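Local atomic coordinates of arginyl-trna synthetase (Thermus thermophilus, PDB entry 1IQ0), a protein that probably catalyses the ATP-dependent joining of L-arginine to tRNA(Arg), the charging step that supplies arginine to protein synthesis. Residues F290-S295 with Y301-I306; I243-L248 with S335-E340; V25-K30 with L505-L510; Q474-R479 with A537-Y542; K173-H178 with M224-A229. One frame throughout, in Å; residues are numbered along the deposited sequence.

Contact 1: residues F290-S295 with Y301-I306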
# COMPACT_ATOMS: atom_id res chain seq x y z
N PHE A 290 28.15 -8.87 8.99
CA PHE A 290 27.63 -7.52 8.78
C PHE A 290 28.45 -6.65 9.73
O PHE A 290 28.59 -6.98 10.92
CB PHE A 290 26.15 -7.43 9.19
CG PHE A 290 25.20 -8.05 8.21
CD1 PHE A 290 24.91 -7.43 7.00
CD2 PHE A 290 24.56 -9.26 8.51
CE1 PHE A 290 24.00 -7.99 6.10
CE2 PHE A 290 23.66 -9.83 7.62
CZ PHE A 290 23.38 -9.19 6.41
N VAL A 291 29.00 -5.56 9.23
CA VAL A 291 29.79 -4.68 10.09
C VAL A 291 28.86 -3.70 10.80
O VAL A 291 28.02 -3.07 10.16
CB VAL A 291 30.83 -3.88 9.28
CG1 VAL A 291 31.63 -2.97 10.21
CG2 VAL A 291 31.75 -4.83 8.53
N LEU A 292 28.99 -3.60 12.12
CA LEU A 292 28.18 -2.69 12.91
C LEU A 292 29.00 -1.43 13.15
O LEU A 292 28.54 -0.31 12.91
CB LEU A 292 27.77 -3.34 14.25
CG LEU A 292 26.91 -4.60 14.17
CD1 LEU A 292 26.67 -5.17 15.56
CD2 LEU A 292 25.58 -4.28 13.52
N LEU A 293 30.23 -1.61 13.63
CA LEU A 293 31.16 -0.51 13.88
C LEU A 293 32.45 -0.74 13.09
O LEU A 293 33.06 -1.80 13.21
CB LEU A 293 31.51 -0.39 15.37
CG LEU A 293 30.43 0.09 16.35
CD1 LEU A 293 31.01 0.11 17.76
CD2 LEU A 293 29.96 1.47 15.95
N ARG A 294 32.86 0.23 12.28
CA ARG A 294 34.10 0.08 11.53
C ARG A 294 35.23 0.23 12.54
O ARG A 294 35.01 0.72 13.65
CB ARG A 294 34.21 1.16 10.44
CG ARG A 294 33.04 1.16 9.46
CD ARG A 294 33.32 2.03 8.24
NE ARG A 294 32.15 2.18 7.37
CZ ARG A 294 31.08 2.91 7.68
NH1 ARG A 294 31.02 3.56 8.83
NH2 ARG A 294 30.06 2.99 6.83
N SER A 295 36.43 -0.21 12.17
CA SER A 295 37.58 -0.13 13.07
C SER A 295 37.84 1.27 13.62
O SER A 295 38.28 1.41 14.76
CB SER A 295 38.84 -0.64 12.37
OG SER A 295 39.05 0.03 11.13
N TYR A 301 25.39 2.09 8.64
CA TYR A 301 23.96 2.28 8.38
C TYR A 301 23.19 1.05 8.84
O TYR A 301 22.02 1.13 9.24
CB TYR A 301 23.71 2.54 6.90
CG TYR A 301 24.07 3.93 6.45
CD1 TYR A 301 25.39 4.37 6.45
CD2 TYR A 301 23.07 4.84 6.07
CE1 TYR A 301 25.72 5.67 6.08
CE2 TYR A 301 23.39 6.14 5.70
CZ TYR A 301 24.71 6.55 5.70
OH TYR A 301 25.03 7.84 5.34
N TYR A 302 23.84 -0.11 8.77
CA TYR A 302 23.23 -1.36 9.20
C TYR A 302 22.95 -1.34 10.70
O TYR A 302 21.89 -1.76 11.14
CB TYR A 302 24.15 -2.54 8.84
CG TYR A 302 24.20 -2.84 7.35
CD1 TYR A 302 25.06 -3.81 6.84
CD2 TYR A 302 23.35 -2.17 6.46
CE1 TYR A 302 25.08 -4.12 5.48
CE2 TYR A 302 23.36 -2.47 5.10
CZ TYR A 302 24.22 -3.44 4.62
OH TYR A 302 24.21 -3.74 3.27
N ALA A 303 23.91 -0.85 11.49
CA ALA A 303 23.73 -0.78 12.93
C ALA A 303 22.58 0.18 13.24
O ALA A 303 21.74 -0.11 14.10
CB ALA A 303 25.02 -0.31 13.60
N LYS A 304 22.53 1.31 12.55
CA LYS A 304 21.47 2.28 12.77
C LYS A 304 20.10 1.74 12.36
O LYS A 304 19.10 2.03 13.02
CB LYS A 304 21.77 3.60 12.03
CG LYS A 304 23.00 4.33 12.58
CD LYS A 304 23.05 5.79 12.13
CE LYS A 304 21.86 6.59 12.65
NZ LYS A 304 21.70 6.54 14.15
N ASP A 305 20.05 0.95 11.28
CA ASP A 305 18.77 0.37 10.85
C ASP A 305 18.29 -0.61 11.91
O ASP A 305 17.10 -0.68 12.22
CB ASP A 305 18.90 -0.36 9.51
CG ASP A 305 19.09 0.60 8.34
OD1 ASP A 305 18.63 1.76 8.43
OD2 ASP A 305 19.67 0.18 7.31
N ILE A 306 19.22 -1.37 12.48
CA ILE A 306 18.88 -2.33 13.52
C ILE A 306 18.32 -1.62 14.76
O ILE A 306 17.28 -2.02 15.29
CB ILE A 306 20.11 -3.18 13.93
CG1 ILE A 306 20.48 -4.11 12.77
CG2 ILE A 306 19.79 -4.01 15.18
CD1 ILE A 306 21.84 -4.78 12.95
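Phe290 overlaps the ring of Tyr302 with one ortho carbon: its CD1 lies 3.6 Å from Tyr302 CD1 and equally near CE1 of that ring. The planes stand at 76° with centroids 5.6 Å apart, an oblique meeting of the two rings. In Tyr302 the ring carbon CG stands beside the backbone N and anti to the carbonyl carbon (chi1 -72°), which swings the ring off the helix toward the strand residue.

The side chains of the second patch are aliphatic. Leu292 reaches the helix with one branch, CD2, which packs 3.8 Å from Ile306 CD1 and 4.0 Å from Ala303 CB, the leucine and isoleucine side chains crossing at about a right angle. Alanine suits position 303 because a single methyl lets the backbones come close: CA of Leu292 and CA of Ala303 are 4.8 Å apart, and Ala303 CB rests 3.6 Å from Leu292 O. No hydrogen bond joins the two segments, and the contact between them is one of apolar packing.

Leu292 and Leu293 form a classic beta bulge opposite Leu274, where the chain turns a corner on leaving strand 289-291. Helix 301-312 thus comes back against its own preceding edge strand of the three-stranded antiparallel sheet. Leu363 of helix 361-370 covers Phe290, Tyr302 and Ile306, while Leu256 of helix 248-256 closes over Leu292 and Ile306.

Contact 2: residues I243-L248 with S335-E340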
# COMPACT_ATOMS: atom_id res chain seq x y z
N ILE A 243 16.40 10.48 17.27
CA ILE A 243 16.88 9.10 17.39
C ILE A 243 18.26 9.12 18.06
O ILE A 243 18.60 8.24 18.85
CB ILE A 243 16.96 8.41 16.00
CG1 ILE A 243 15.56 7.99 15.55
CG2 ILE A 243 17.90 7.20 16.06
CD1 ILE A 243 15.51 7.27 14.18
N VAL A 244 19.06 10.13 17.72
CA VAL A 244 20.40 10.27 18.30
C VAL A 244 20.29 10.60 19.80
O VAL A 244 20.96 9.99 20.63
CB VAL A 244 21.21 11.38 17.57
CG1 VAL A 244 22.51 11.71 18.34
CG2 VAL A 244 21.55 10.92 16.15
N ARG A 245 19.44 11.56 20.14
CA ARG A 245 19.25 11.96 21.53
C ARG A 245 18.74 10.79 22.38
O ARG A 245 19.11 10.65 23.55
CB ARG A 245 18.26 13.13 21.65
CG ARG A 245 18.22 13.78 23.05
CD ARG A 245 17.22 14.94 23.16
NE ARG A 245 17.22 15.78 21.96
CZ ARG A 245 16.46 15.55 20.89
NH1 ARG A 245 15.62 14.51 20.87
NH2 ARG A 245 16.54 16.35 19.82
N ALA A 246 17.89 9.96 21.78
CA ALA A 246 17.31 8.80 22.47
C ALA A 246 18.36 7.72 22.71
O ALA A 246 18.10 6.76 23.43
CB ALA A 246 16.17 8.23 21.64
N GLY A 247 19.54 7.89 22.12
CA GLY A 247 20.61 6.91 22.28
C GLY A 247 20.26 5.51 21.80
O GLY A 247 20.80 4.53 22.33
N LEU A 248 19.39 5.38 20.80
CA LEU A 248 19.00 4.06 20.31
C LEU A 248 20.19 3.27 19.78
O LEU A 248 20.28 2.06 19.97
CB LEU A 248 17.92 4.17 19.22
CG LEU A 248 16.58 4.80 19.61
CD1 LEU A 248 15.58 4.70 18.44
CD2 LEU A 248 16.02 4.08 20.82
N SER A 335 8.39 13.02 16.95
CA SER A 335 9.36 12.80 18.02
C SER A 335 9.88 14.21 18.28
O SER A 335 9.83 15.07 17.39
CB SER A 335 10.51 11.92 17.53
OG SER A 335 11.14 12.49 16.40
N ALA A 336 10.35 14.46 19.50
CA ALA A 336 10.87 15.77 19.86
C ALA A 336 11.70 15.69 21.14
O ALA A 336 11.71 14.67 21.83
CB ALA A 336 9.70 16.74 20.06
N PRO A 337 12.43 16.76 21.47
CA PRO A 337 13.24 16.73 22.69
C PRO A 337 12.37 16.47 23.91
O PRO A 337 12.73 15.72 24.82
CB PRO A 337 13.85 18.13 22.73
CG PRO A 337 13.95 18.50 21.27
CD PRO A 337 12.62 18.02 20.74
N GLU A 338 11.19 17.08 23.91
CA GLU A 338 10.25 16.95 25.02
C GLU A 338 8.95 16.32 24.55
O GLU A 338 8.47 16.60 23.45
CB GLU A 338 9.96 18.33 25.61
CG GLU A 338 10.19 18.43 27.11
CD GLU A 338 11.64 18.28 27.50
OE1 GLU A 338 12.48 19.06 26.99
OE2 GLU A 338 11.95 17.39 28.32
N GLY A 339 8.37 15.48 25.40
CA GLY A 339 7.12 14.83 25.06
C GLY A 339 6.95 13.55 25.85
O GLY A 339 7.75 13.25 26.74
N GLU A 340 5.92 12.80 25.51
CA GLU A 340 5.63 11.54 26.18
C GLU A 340 6.43 10.40 25.55
O GLU A 340 6.41 10.23 24.33
CB GLU A 340 4.14 11.24 26.10
CG GLU A 340 3.73 9.89 26.66
CD GLU A 340 2.23 9.68 26.60
OE1 GLU A 340 1.67 9.76 25.49
OE2 GLU A 340 1.62 9.43 27.66
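Van der Waals contact dominates, and Arg245 and Pro337 supply nearly all of it. The guanidinium lays one face over the proline, whose CA sits 3.7 Å above its plane, offset toward the rim; at the other end of the overlap Arg245 NH2 is 3.7 Å from Pro337 CG. Extended at first, with CG anti to the backbone N (chi1 -169°), the arginine bends at chi3 (-40°) and so brings the flat group over the ring. Proline suits this place because its compact, rigid ring offers an apolar surface of CA, CB and CG for the guanidinium face.

Polar terms across the pair are slight. Arg245 NH1 stays 4.0 Å from Ala336 O, and no hydrogen bond links the segments. The charge is met within the helix instead, by a salt bridge from NH1 to Asp242. That same aspartate hydrogen-bonds Ser335 OG, and so reaches both segments.

Helix 240-245 directly follows strand 236-239, which runs parallel to 333-335 in the large mixed sheet. The contact therefore sets Arg245 of this helix against the loop between strands 333-335 and 340-341, at one margin of that sheet.

Contact 3: residues V25-K30 with L505-L510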
# COMPACT_ATOMS: atom_id res chain seq x y z
N VAL A 25 -9.86 -21.51 -2.40
CA VAL A 25 -10.91 -21.66 -3.40
C VAL A 25 -10.71 -20.50 -4.39
O VAL A 25 -10.19 -19.45 -4.02
CB VAL A 25 -12.32 -21.56 -2.75
CG1 VAL A 25 -12.63 -20.12 -2.39
CG2 VAL A 25 -13.37 -22.12 -3.69
N ALA A 26 -11.12 -20.70 -5.63
CA ALA A 26 -10.98 -19.67 -6.65
C ALA A 26 -12.14 -19.79 -7.63
O ALA A 26 -12.80 -20.83 -7.68
CB ALA A 26 -9.65 -19.83 -7.39
N ARG A 27 -12.39 -18.73 -8.39
CA ARG A 27 -13.46 -18.73 -9.37
C ARG A 27 -13.28 -19.87 -10.36
O ARG A 27 -12.20 -20.06 -10.92
CB ARG A 27 -13.51 -17.39 -10.12
CG ARG A 27 -14.07 -16.25 -9.28
CD ARG A 27 -15.55 -16.46 -9.01
NE ARG A 27 -16.34 -16.34 -10.23
CZ ARG A 27 -16.69 -15.18 -10.78
NH1 ARG A 27 -16.32 -14.03 -10.22
NH2 ARG A 27 -17.40 -15.16 -11.90
N ALA A 28 -14.35 -20.64 -10.58
CA ALA A 28 -14.31 -21.77 -11.50
C ALA A 28 -14.27 -21.30 -12.95
O ALA A 28 -14.69 -20.18 -13.26
CB ALA A 28 -15.53 -22.66 -11.27
N PRO A 29 -13.79 -22.16 -13.86
CA PRO A 29 -13.68 -21.85 -15.30
C PRO A 29 -14.91 -21.12 -15.85
O PRO A 29 -16.01 -21.24 -15.32
CB PRO A 29 -13.49 -23.23 -15.92
CG PRO A 29 -12.66 -23.92 -14.89
CD PRO A 29 -13.34 -23.54 -13.60
N LYS A 30 -14.69 -20.37 -16.93
CA LYS A 30 -15.75 -19.61 -17.57
C LYS A 30 -16.88 -20.50 -18.08
O LYS A 30 -16.73 -21.20 -19.07
CB LYS A 30 -15.17 -18.79 -18.73
CG LYS A 30 -14.12 -17.78 -18.31
CD LYS A 30 -13.63 -16.96 -19.50
CE LYS A 30 -12.57 -15.96 -19.08
NZ LYS A 30 -11.40 -16.63 -18.46
N LEU A 505 -23.19 -10.70 -12.32
CA LEU A 505 -22.67 -9.50 -11.66
C LEU A 505 -22.55 -9.70 -10.15
O LEU A 505 -21.56 -9.32 -9.55
CB LEU A 505 -23.58 -8.30 -11.94
CG LEU A 505 -23.18 -7.00 -11.24
CD1 LEU A 505 -21.74 -6.62 -11.60
CD2 LEU A 505 -24.13 -5.89 -11.66
N ALA A 506 -23.57 -10.30 -9.54
CA ALA A 506 -23.55 -10.55 -8.11
C ALA A 506 -22.33 -11.39 -7.74
O ALA A 506 -21.67 -11.14 -6.73
CB ALA A 506 -24.83 -11.26 -7.70
N LEU A 507 -22.02 -12.39 -8.58
CA LEU A 507 -20.88 -13.27 -8.34
C LEU A 507 -19.56 -12.49 -8.33
O LEU A 507 -18.69 -12.77 -7.50
CB LEU A 507 -20.85 -14.37 -9.39
CG LEU A 507 -19.88 -15.54 -9.23
CD1 LEU A 507 -19.98 -16.16 -7.83
CD2 LEU A 507 -20.21 -16.58 -10.30
N ASP A 508 -19.40 -11.52 -9.23
CA ASP A 508 -18.16 -10.74 -9.22
C ASP A 508 -18.08 -9.94 -7.93
O ASP A 508 -16.99 -9.70 -7.41
CB ASP A 508 -18.09 -9.81 -10.43
CG ASP A 508 -17.86 -10.56 -11.71
OD1 ASP A 508 -17.17 -11.60 -11.66
OD2 ASP A 508 -18.35 -10.12 -12.77
N LEU A 509 -19.24 -9.55 -7.41
CA LEU A 509 -19.28 -8.80 -6.16
C LEU A 509 -18.85 -9.66 -4.97
O LEU A 509 -18.34 -9.13 -3.97
CB LEU A 509 -20.70 -8.26 -5.93
CG LEU A 509 -21.04 -7.00 -6.72
CD1 LEU A 509 -22.54 -6.74 -6.66
CD2 LEU A 509 -20.27 -5.82 -6.14
N LEU A 510 -19.03 -10.97 -5.07
CA LEU A 510 -18.66 -11.87 -3.99
C LEU A 510 -17.15 -12.05 -3.86
O LEU A 510 -16.68 -12.63 -2.88
CB LEU A 510 -19.30 -13.26 -4.17
CG LEU A 510 -20.83 -13.40 -4.17
CD1 LEU A 510 -21.18 -14.86 -3.92
CD2 LEU A 510 -21.45 -12.55 -3.09
O HOH W 1 -19.64 -13.48 -13.18
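One face of the Arg27 guanidinium is covered by Leu507, whose CG lies 3.5 Å above the plane and over its centre, while Asp508 meets the edge of the same group. There Arg27 NH1 donates to Asp508 OD1 at 2.9 Å in a nearly straight salt-bridging hydrogen bond (172°), with the acceptor in the guanidinium plane and approached on its anti side. The carboxylate is turned 39° against the guanidinium, so the two do not form a flat paired bridge. A water adds only weak links, to Arg27 NH2 and to Asp508 OD1.

Arginine fits because it can do both jobs at once: its flat face, which makes no hydrogen bonds, can pack on a leucine branch, Leu507 CD2 lying 3.5 Å from NH2, while its rim spends N-H groups on acids. Bends at chi2 and chi3 fold the chain and bring the head down on helix 500-509. NH1 also salt-bridges Asp511, and Asp508 OD2 is held by Ser538, which helps fix the carboxylate. Tyr36 of the neighbouring strand touches both Arg27 and Leu507.

An alanine at Arg27 would probably leave Asp508 and Asp511 without their cationic mate and take the cover off Leu507.

A guanidinium set between two acids probably stabilises both of them as carboxylates, and it gives this junction of the N-terminal and anticodon-binding domains an ionic as well as an apolar component.

Contact 4: residues Q474-R479 with A537-Y542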
# COMPACT_ATOMS: atom_id res chain seq x y z
N GLN A 474 -13.69 5.18 -11.45
CA GLN A 474 -14.48 6.27 -10.88
C GLN A 474 -15.75 6.50 -11.70
O GLN A 474 -16.83 6.71 -11.14
CB GLN A 474 -13.66 7.57 -10.84
CG GLN A 474 -12.49 7.58 -9.85
CD GLN A 474 -11.73 8.90 -9.88
OE1 GLN A 474 -11.33 9.38 -10.95
NE2 GLN A 474 -11.53 9.51 -8.72
N TYR A 475 -15.63 6.43 -13.02
CA TYR A 475 -16.78 6.63 -13.90
C TYR A 475 -17.85 5.56 -13.70
O TYR A 475 -19.04 5.85 -13.72
CB TYR A 475 -16.33 6.64 -15.37
CG TYR A 475 -17.43 7.07 -16.31
CD1 TYR A 475 -17.89 8.39 -16.32
CD2 TYR A 475 -18.05 6.15 -17.16
CE1 TYR A 475 -18.94 8.78 -17.15
CE2 TYR A 475 -19.10 6.53 -17.99
CZ TYR A 475 -19.54 7.85 -17.98
OH TYR A 475 -20.58 8.23 -18.80
N ALA A 476 -17.42 4.32 -13.50
CA ALA A 476 -18.35 3.22 -13.27
C ALA A 476 -19.11 3.50 -11.97
O ALA A 476 -20.31 3.22 -11.87
CB ALA A 476 -17.59 1.89 -13.18
N HIS A 477 -18.41 4.06 -10.98
CA HIS A 477 -19.06 4.39 -9.72
C HIS A 477 -20.08 5.50 -9.90
O HIS A 477 -21.19 5.43 -9.37
CB HIS A 477 -18.03 4.83 -8.67
CG HIS A 477 -18.65 5.39 -7.42
ND1 HIS A 477 -19.04 6.70 -7.31
CD2 HIS A 477 -19.02 4.78 -6.27
CE1 HIS A 477 -19.61 6.89 -6.13
NE2 HIS A 477 -19.62 5.74 -5.48
N ALA A 478 -19.70 6.54 -10.64
CA ALA A 478 -20.59 7.67 -10.87
C ALA A 478 -21.82 7.26 -11.69
O ALA A 478 -22.92 7.74 -11.44
CB ALA A 478 -19.83 8.81 -11.59
N ARG A 479 -21.63 6.36 -12.65
CA ARG A 479 -22.73 5.88 -13.47
C ARG A 479 -23.74 5.13 -12.59
O ARG A 479 -24.94 5.37 -12.67
CB ARG A 479 -22.21 4.95 -14.56
CG ARG A 479 -23.26 4.52 -15.59
CD ARG A 479 -23.13 5.32 -16.88
NE ARG A 479 -22.75 4.49 -18.02
CZ ARG A 479 -21.65 3.74 -18.07
NH1 ARG A 479 -20.81 3.71 -17.04
NH2 ARG A 479 -21.38 3.01 -19.15
N ALA A 537 -15.43 -3.43 -15.16
CA ALA A 537 -15.65 -4.00 -16.49
C ALA A 537 -16.95 -4.81 -16.49
O ALA A 537 -17.71 -4.78 -17.46
CB ALA A 537 -14.47 -4.90 -16.89
N SER A 538 -17.17 -5.54 -15.40
CA SER A 538 -18.37 -6.35 -15.24
C SER A 538 -19.61 -5.45 -15.16
O SER A 538 -20.65 -5.74 -15.75
CB SER A 538 -18.26 -7.20 -13.97
OG SER A 538 -19.43 -7.97 -13.76
N TRP A 539 -19.48 -4.35 -14.43
CA TRP A 539 -20.58 -3.40 -14.31
C TRP A 539 -20.91 -2.78 -15.67
O TRP A 539 -22.07 -2.66 -16.04
CB TRP A 539 -20.23 -2.30 -13.31
CG TRP A 539 -21.04 -1.06 -13.47
CD1 TRP A 539 -20.61 0.15 -13.92
CD2 TRP A 539 -22.45 -0.92 -13.21
NE1 TRP A 539 -21.66 1.04 -13.96
CE2 TRP A 539 -22.80 0.41 -13.53
CE3 TRP A 539 -23.44 -1.78 -12.73
CZ2 TRP A 539 -24.10 0.90 -13.40
CZ3 TRP A 539 -24.74 -1.30 -12.60
CH2 TRP A 539 -25.06 0.03 -12.93
N ASN A 540 -19.89 -2.39 -16.42
CA ASN A 540 -20.10 -1.80 -17.73
C ASN A 540 -20.76 -2.76 -18.74
O ASN A 540 -21.67 -2.35 -19.46
CB ASN A 540 -18.78 -1.26 -18.30
CG ASN A 540 -18.39 0.06 -17.67
OD1 ASN A 540 -19.24 0.92 -17.43
ND2 ASN A 540 -17.11 0.24 -17.42
N ALA A 541 -20.31 -4.00 -18.78
CA ALA A 541 -20.89 -4.99 -19.69
C ALA A 541 -22.35 -5.21 -19.28
O ALA A 541 -23.23 -5.36 -20.13
CB ALA A 541 -20.11 -6.31 -19.60
N TYR A 542 -22.58 -5.24 -17.98
CA TYR A 542 -23.92 -5.42 -17.44
C TYR A 542 -24.81 -4.25 -17.86
O TYR A 542 -25.90 -4.44 -18.39
CB TYR A 542 -23.84 -5.50 -15.91
CG TYR A 542 -25.17 -5.59 -15.20
CD1 TYR A 542 -25.91 -6.78 -15.18
CD2 TYR A 542 -25.68 -4.49 -14.50
CE1 TYR A 542 -27.10 -6.88 -14.49
CE2 TYR A 542 -26.88 -4.57 -13.81
CZ TYR A 542 -27.59 -5.78 -13.80
OH TYR A 542 -28.77 -5.87 -13.10
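Helices 470-487 and 525-544 run in broadly the same direction here: the axes of their segments 474-479 and 537-542 cross at 47° and approach to 9.9 Å. The backbones come nearest at Ala476 and Asn540, with CA atoms 6.9 Å apart, a closeness suited to alanine, whose methyl takes little space.

Trp539 packs beside that alanine. With CG anti to the backbone N (chi1 160°), its indole reaches across, and CD1 packs 3.6 Å from Ala476 CB. The indole NE1 is 3.3 Å from Ala476 O, yet the angle is too poor for a hydrogen bond. Arg479 CB lies at the edge of the indole, in its plane and 4.0 Å from NE1.

Both helices belong to the largely helical DALR anticodon-binding domain, in which helix 562-583 packs against the pair through Leu577 on Ala476 and Leu573 on Trp539.

The polar side of the crossing belongs to Arg479 and Asn540. Arg479 NH1 gives a bent hydrogen bond of 3.2 Å to Asn540 OD1, arriving almost in line with the amide C=O (164°) but tilted from the guanidinium plane; NH2 adds a weak one at 3.5 Å to the same oxygen. Tyr475 CE2 lies 3.4 Å above one face of the Arg479 guanidinium, and Tyr543 gives the arginine a cation-pi partner. The other end of the asparagine amide, ND2, bonds to Tyr472 OH.

Contact 5: residues K173-H178 with M224-A229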
# COMPACT_ATOMS: atom_id res chain seq x y z
N LYS A 173 6.46 33.58 -1.94
CA LYS A 173 5.39 33.03 -2.77
C LYS A 173 5.68 31.64 -3.34
O LYS A 173 4.81 30.78 -3.38
CB LYS A 173 5.06 34.00 -3.91
CG LYS A 173 4.45 35.32 -3.43
CD LYS A 173 4.04 36.22 -4.60
CE LYS A 173 5.25 36.77 -5.35
NZ LYS A 173 6.07 37.66 -4.49
N GLU A 174 6.91 31.43 -3.79
CA GLU A 174 7.32 30.14 -4.35
C GLU A 174 7.20 29.04 -3.28
O GLU A 174 7.55 29.26 -2.12
CB GLU A 174 8.76 30.25 -4.85
CG GLU A 174 9.43 28.94 -5.21
CD GLU A 174 10.82 29.16 -5.81
OE1 GLU A 174 11.53 30.06 -5.34
OE2 GLU A 174 11.20 28.42 -6.74
N LYS A 175 6.68 27.87 -3.66
CA LYS A 175 6.55 26.76 -2.71
C LYS A 175 7.95 26.57 -2.13
O LYS A 175 8.91 26.33 -2.86
CB LYS A 175 6.06 25.50 -3.43
CG LYS A 175 5.66 24.38 -2.49
CD LYS A 175 4.66 23.43 -3.14
CE LYS A 175 4.41 22.20 -2.28
NZ LYS A 175 5.57 21.25 -2.29
N TYR A 176 8.06 26.68 -0.82
CA TYR A 176 9.36 26.61 -0.17
C TYR A 176 10.32 25.50 -0.55
O TYR A 176 11.51 25.76 -0.73
CB TYR A 176 9.19 26.67 1.35
CG TYR A 176 10.47 27.08 2.06
CD1 TYR A 176 11.37 26.13 2.53
CD2 TYR A 176 10.79 28.43 2.23
CE1 TYR A 176 12.56 26.51 3.15
CE2 TYR A 176 11.97 28.82 2.85
CZ TYR A 176 12.85 27.86 3.30
OH TYR A 176 14.03 28.23 3.91
N ASP A 177 9.84 24.26 -0.68
CA ASP A 177 10.76 23.19 -1.02
C ASP A 177 11.26 23.27 -2.45
O ASP A 177 12.29 22.68 -2.78
CB ASP A 177 10.17 21.81 -0.68
CG ASP A 177 8.85 21.53 -1.37
OD1 ASP A 177 8.11 22.48 -1.70
OD2 ASP A 177 8.54 20.33 -1.56
N HIS A 178 10.55 24.01 -3.30
CA HIS A 178 10.99 24.20 -4.68
C HIS A 178 12.12 25.23 -4.66
O HIS A 178 13.08 25.13 -5.42
CB HIS A 178 9.85 24.69 -5.57
CG HIS A 178 8.97 23.59 -6.08
ND1 HIS A 178 7.97 23.02 -5.31
CD2 HIS A 178 8.96 22.93 -7.26
CE1 HIS A 178 7.40 22.05 -6.00
NE2 HIS A 178 7.98 21.98 -7.18
N MET A 224 5.23 18.33 2.85
CA MET A 224 4.02 17.75 3.41
C MET A 224 2.76 18.20 2.68
O MET A 224 1.75 17.50 2.71
CB MET A 224 3.91 18.09 4.90
CG MET A 224 2.88 17.26 5.65
SD MET A 224 3.18 17.26 7.44
CE MET A 224 4.84 16.61 7.49
N ALA A 225 2.81 19.36 2.02
CA ALA A 225 1.65 19.84 1.28
C ALA A 225 1.43 18.88 0.10
O ALA A 225 0.29 18.60 -0.28
CB ALA A 225 1.89 21.26 0.77
N THR A 226 2.53 18.38 -0.46
CA THR A 226 2.47 17.44 -1.57
C THR A 226 1.93 16.08 -1.08
O THR A 226 1.10 15.45 -1.75
CB THR A 226 3.87 17.24 -2.19
OG1 THR A 226 4.42 18.51 -2.53
CG2 THR A 226 3.79 16.37 -3.44
N MET A 227 2.41 15.64 0.08
CA MET A 227 1.97 14.38 0.66
C MET A 227 0.46 14.44 0.88
O MET A 227 -0.26 13.49 0.58
CB MET A 227 2.66 14.14 2.01
CG MET A 227 4.16 13.92 1.91
SD MET A 227 4.96 13.97 3.54
CE MET A 227 6.65 14.51 3.08
N HIS A 228 -0.00 15.57 1.40
CA HIS A 228 -1.42 15.80 1.66
C HIS A 228 -2.23 15.77 0.36
O HIS A 228 -3.30 15.18 0.31
CB HIS A 228 -1.60 17.15 2.35
CG HIS A 228 -3.03 17.47 2.68
ND1 HIS A 228 -3.73 16.82 3.68
CD2 HIS A 228 -3.91 18.33 2.10
CE1 HIS A 228 -4.97 17.27 3.70
NE2 HIS A 228 -5.10 18.18 2.76
N ALA A 229 -1.72 16.41 -0.68
CA ALA A 229 -2.42 16.45 -1.96
C ALA A 229 -2.49 15.07 -2.59
O ALA A 229 -3.33 14.82 -3.45
CB ALA A 229 -1.74 17.43 -2.92
O HOH W 2 7.01 18.66 -2.96
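Ala225 comes first along the helix, its CB 4.1 Å from Lys175 CE; so small a side chain lets the aliphatic part of the lysine pass alongside. Next, Thr226 provides the polar partner, its OG1 accepting a hydrogen bond from Lys175 NZ at 3.0 Å. The hydroxyl also takes one from a water, 2.6 Å from Thr226 OG1, that in turn donates to Asp177 OD2 at 2.7 Å. A further hydrogen bond joins OG1 to Asp406.

Lysine suits its place because a long chain can span the gap to helix 213-229: it runs extended and then bends at its last torsion (chi4 -74°), bringing the ammonium between its partners. NZ makes a salt bridge of 2.9 Å to Asp177 OD1, which receives it on its syn lone pair, another to Asp406, and a hydrogen bond to Ala222 O. A methionine in place of Lys175 would probably leave Asp177 and Asp406 without their shared counter-charge and Thr226 OG1 short of a donor.

Such a partly buried ionic network, with one ammonium surrounded by two carboxylates, a hydroxyl and a carbonyl, links helices 176-189, 213-229 and 405-423 of this class I synthetase. It lies beside the predicted HIGH region, whose Glu117 touches Asp177 and His178.

From the N terminus, contact 3 opens first, at 25-30, and waits almost the whole chain for its partner. Within that span contact 5 closes a largely helical loop of the catalytic domain, and contact 2 then opens at 243-248. Contact 1 opens and closes before contact 2 closes, so it nests within it, their centres about 21 Å apart. Contact 4 opens at 474-479, contact 3 closes at 505-510, and contact 4 closes at 537-542: the two cross, and they touch where Asp508 meets Ser538. Contact 3 ties the N-terminal domain to the anticodon-binding helices, contact 4 joins two of those helices, and contacts 1, 2 and 5 bind parts of the catalytic domain to one another.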